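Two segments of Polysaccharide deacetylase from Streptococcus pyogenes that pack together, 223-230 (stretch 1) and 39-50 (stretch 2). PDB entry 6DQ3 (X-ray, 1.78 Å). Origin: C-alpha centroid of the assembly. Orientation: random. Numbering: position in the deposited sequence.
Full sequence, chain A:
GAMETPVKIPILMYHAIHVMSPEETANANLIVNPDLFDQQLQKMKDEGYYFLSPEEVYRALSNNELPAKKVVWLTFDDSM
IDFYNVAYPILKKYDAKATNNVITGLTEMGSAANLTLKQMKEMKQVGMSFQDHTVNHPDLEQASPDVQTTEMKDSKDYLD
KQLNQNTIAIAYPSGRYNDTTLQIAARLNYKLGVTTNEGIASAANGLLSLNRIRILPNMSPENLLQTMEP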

# COMPACT_ATOMS: atom_id res chain seq x y z
N ASN A 223 3.49 19.38 7.24
CA ASN A 223 2.24 18.96 7.85
C ASN A 223 2.09 17.44 7.81
O ASN A 223 1.56 16.84 8.76
CB ASN A 223 1.07 19.64 7.15
CG ASN A 223 0.90 21.09 7.58
OD1 ASN A 223 1.08 21.42 8.75
ND2 ASN A 223 0.57 21.95 6.63
N LEU A 224 2.57 16.80 6.75
CA LEU A 224 2.53 15.34 6.70
C LEU A 224 3.30 14.74 7.87
O LEU A 224 2.80 13.84 8.57
CB LEU A 224 3.10 14.84 5.38
CG LEU A 224 3.23 13.32 5.23
CD1 LEU A 224 1.93 12.61 5.53
CD2 LEU A 224 3.74 13.00 3.83
N LEU A 225 4.52 15.22 8.11
CA LEU A 225 5.35 14.67 9.18
C LEU A 225 4.70 14.86 10.55
O LEU A 225 4.76 13.96 11.40
CB LEU A 225 6.73 15.32 9.14
CG LEU A 225 7.81 14.71 8.25
CD1 LEU A 225 8.30 13.41 8.90
CD2 LEU A 225 7.34 14.45 6.84
N GLN A 226 4.08 16.02 10.78
CA GLN A 226 3.36 16.22 12.03
C GLN A 226 2.21 15.22 12.16
O GLN A 226 1.92 14.75 13.27
CB GLN A 226 2.84 17.65 12.11
CG GLN A 226 3.94 18.69 12.28
CD GLN A 226 3.41 20.11 12.37
OE1 GLN A 226 2.30 20.34 12.85
NE2 GLN A 226 4.20 21.07 11.91
N THR A 227 1.56 14.88 11.05
CA THR A 227 0.45 13.94 11.09
C THR A 227 0.92 12.53 11.39
O THR A 227 0.18 11.74 11.99
CB THR A 227 -0.30 13.96 9.75
OG1 THR A 227 -0.92 15.24 9.56
CG2 THR A 227 -1.36 12.87 9.71
N MET A 228 2.15 12.20 11.00
CA MET A 228 2.69 10.86 11.21
C MET A 228 3.21 10.64 12.62
O MET A 228 3.48 9.50 12.99
CB MET A 228 3.83 10.60 10.21
CG MET A 228 3.40 10.62 8.76
SD MET A 228 4.79 10.82 7.61
CE MET A 228 5.76 9.35 7.94
N GLU A 229 3.37 11.70 13.41
CA GLU A 229 3.89 11.55 14.76
C GLU A 229 2.85 10.88 15.65
O GLU A 229 1.67 11.25 15.59
CB GLU A 229 4.27 12.91 15.34
CG GLU A 229 5.45 13.60 14.67
CD GLU A 229 6.78 13.21 15.27
OE1 GLU A 229 7.65 12.70 14.54
OE2 GLU A 229 6.96 13.41 16.49
N PRO A 230 3.23 9.87 16.46
CA PRO A 230 2.27 9.30 17.41
C PRO A 230 1.80 10.29 18.47
O PRO A 230 2.49 11.27 18.76
CB PRO A 230 3.05 8.15 18.06
CG PRO A 230 4.12 7.80 17.08
CD PRO A 230 4.48 9.10 16.39
OXT PRO A 230 0.74 10.13 19.07
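Stretch 2 39-50: QQLQKMKDEGYY

The contact between these two segments of the deacetylase is a small apolar helix-helix packing, bounded at one end by a tyrosine whose hydroxyl reaches the partner through water rather than directly. It illustrates a general rule: residues far apart in sequence, here at least 176 positions, can be brought together mainly by apolar side-chain contact, with no direct hydrogen bond across and two waters bridging one end.

Stretch 2 continues a helix that began earlier in the chain and runs to Asp46; it lies obliquely on the helix of stretch 1, their N-to-C directions 52° apart (signed crossing angle -52°) and their axes 10.4 Å apart at closest approach. In register, the CA of Gln40 lies 7.6 Å from the CA of Leu224, and the CA of Met44 7.3 Å from the CA of Leu225. Gln40 and, one turn later, Lys43 and Met44 meet the two leucines. Leu224 CD2 touches Gln40 CD at 3.8 Å and Met44 CE at 3.9 Å, while Leu225 CD2 meets Lys43 CG at 3.8 Å and Met44 CG at 4.1 Å. The lysine thus lends its aliphatic portion to the contact, while its end leads away.

The helix then closes with a Schellman motif. Gly48 takes positive phi (80°), its N bonding Lys45 O at 2.9 Å, and Tyr49 N bonds Met44 O at 3.0 Å. Beyond this turn, extended phi/psi values (-70°/139°) accompany a Tyr49 side chain directed toward stretch 1. Met228 CE sits over one face of its ring, 4.0 Å from the centroid, in a CH-pi contact; Leu225 CD1 approaches Tyr49 CE1 obliquely at 3.3 Å. Two waters complete the join: Tyr49 OH accepts from one (2.7 Å), which also donates to Met228 O (2.8 Å), and donates to another (2.7 Å), which serves Leu225 O (2.8 Å) and Glu229 OE1 (2.5 Å).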

# COMPACT_ATOMS: atom_id res chain seq x y z
N GLN A 39 9.52 15.94 -2.30
CA GLN A 39 9.76 16.73 -1.10
C GLN A 39 9.28 16.02 0.16
O GLN A 39 9.88 16.19 1.23
CB GLN A 39 9.08 18.10 -1.23
CG GLN A 39 9.73 19.01 -2.26
CD GLN A 39 8.83 20.16 -2.68
OE1 GLN A 39 7.85 20.48 -2.01
NE2 GLN A 39 9.18 20.79 -3.80
N GLN A 40 8.21 15.23 0.06
CA GLN A 40 7.77 14.44 1.21
C GLN A 40 8.81 13.39 1.58
O GLN A 40 9.16 13.23 2.75
CB GLN A 40 6.42 13.79 0.91
CG GLN A 40 5.27 14.77 0.83
CD GLN A 40 4.02 14.13 0.25
OE1 GLN A 40 4.07 13.03 -0.30
NE2 GLN A 40 2.89 14.81 0.38
N LEU A 41 9.32 12.65 0.59
CA LEU A 41 10.32 11.64 0.88
C LEU A 41 11.60 12.26 1.40
O LEU A 41 12.22 11.74 2.33
CB LEU A 41 10.61 10.80 -0.36
CG LEU A 41 9.59 9.77 -0.80
CD1 LEU A 41 10.17 8.99 -1.97
CD2 LEU A 41 9.22 8.84 0.34
N GLN A 42 12.03 13.38 0.80
CA GLN A 42 13.22 14.07 1.29
C GLN A 42 13.09 14.39 2.78
O GLN A 42 14.03 14.17 3.55
CB GLN A 42 13.44 15.35 0.49
CG GLN A 42 14.64 16.16 0.94
CD GLN A 42 14.71 17.51 0.24
OE1 GLN A 42 13.74 17.97 -0.35
NE2 GLN A 42 15.88 18.15 0.31
N LYS A 43 11.92 14.89 3.19
CA LYS A 43 11.74 15.27 4.59
C LYS A 43 11.71 14.05 5.50
O LYS A 43 12.26 14.09 6.61
CB LYS A 43 10.46 16.10 4.73
CG LYS A 43 10.24 16.71 6.10
CD LYS A 43 11.21 17.84 6.39
CE LYS A 43 11.10 18.26 7.85
NZ LYS A 43 11.79 19.55 8.12
N MET A 44 11.08 12.96 5.05
CA MET A 44 11.12 11.73 5.84
C MET A 44 12.55 11.22 5.99
O MET A 44 12.95 10.79 7.08
CB MET A 44 10.25 10.66 5.19
CG MET A 44 8.76 10.94 5.25
SD MET A 44 7.79 9.62 4.50
CE MET A 44 6.71 10.56 3.43
N LYS A 45 13.34 11.28 4.92
CA LYS A 45 14.72 10.80 4.98
C LYS A 45 15.54 11.66 5.94
O LYS A 45 16.27 11.13 6.78
CB LYS A 45 15.33 10.81 3.58
CG LYS A 45 16.57 9.93 3.42
CD LYS A 45 16.18 8.45 3.41
CE LYS A 45 17.36 7.54 3.12
NZ LYS A 45 16.96 6.10 3.14
N ASP A 46 15.41 12.98 5.83
CA ASP A 46 16.15 13.88 6.71
C ASP A 46 15.78 13.66 8.17
O ASP A 46 16.64 13.80 9.06
CB ASP A 46 15.87 15.34 6.31
CG ASP A 46 16.54 15.73 4.99
OD1 ASP A 46 17.35 14.93 4.47
OD2 ASP A 46 16.25 16.83 4.49
N GLU A 47 14.52 13.35 8.44
CA GLU A 47 14.06 13.06 9.80
C GLU A 47 14.44 11.67 10.27
O GLU A 47 14.06 11.28 11.38
CB GLU A 47 12.54 13.25 9.87
CG GLU A 47 12.11 14.71 9.87
CD GLU A 47 12.36 15.38 11.20
OE1 GLU A 47 11.93 14.83 12.23
OE2 GLU A 47 13.00 16.46 11.23
N GLY A 48 15.16 10.91 9.45
CA GLY A 48 15.65 9.61 9.87
C GLY A 48 14.65 8.48 9.80
O GLY A 48 14.81 7.49 10.52
N TYR A 49 13.63 8.59 8.94
CA TYR A 49 12.63 7.54 8.86
C TYR A 49 13.20 6.28 8.23
O TYR A 49 13.99 6.33 7.28
CB TYR A 49 11.41 8.02 8.06
CG TYR A 49 10.32 8.60 8.93
CD1 TYR A 49 10.33 9.95 9.26
CD2 TYR A 49 9.30 7.81 9.44
CE1 TYR A 49 9.35 10.50 10.06
CE2 TYR A 49 8.31 8.35 10.25
CZ TYR A 49 8.34 9.70 10.56
OH TYR A 49 7.37 10.25 11.37
N TYR A 50 12.82 5.14 8.80
CA TYR A 50 13.09 3.80 8.28
C TYR A 50 11.87 3.34 7.50
O TYR A 50 10.75 3.36 8.02
CB TYR A 50 13.40 2.86 9.45
CG TYR A 50 13.76 1.44 9.11
CD1 TYR A 50 12.80 0.53 8.69
CD2 TYR A 50 15.07 0.98 9.26
CE1 TYR A 50 13.13 -0.78 8.39
CE2 TYR A 50 15.40 -0.33 8.97
CZ TYR A 50 14.43 -1.21 8.53
OH TYR A 50 14.78 -2.51 8.24
O HOH W 1 6.09 8.65 13.18
O HOH W 2 7.24 12.86 12.07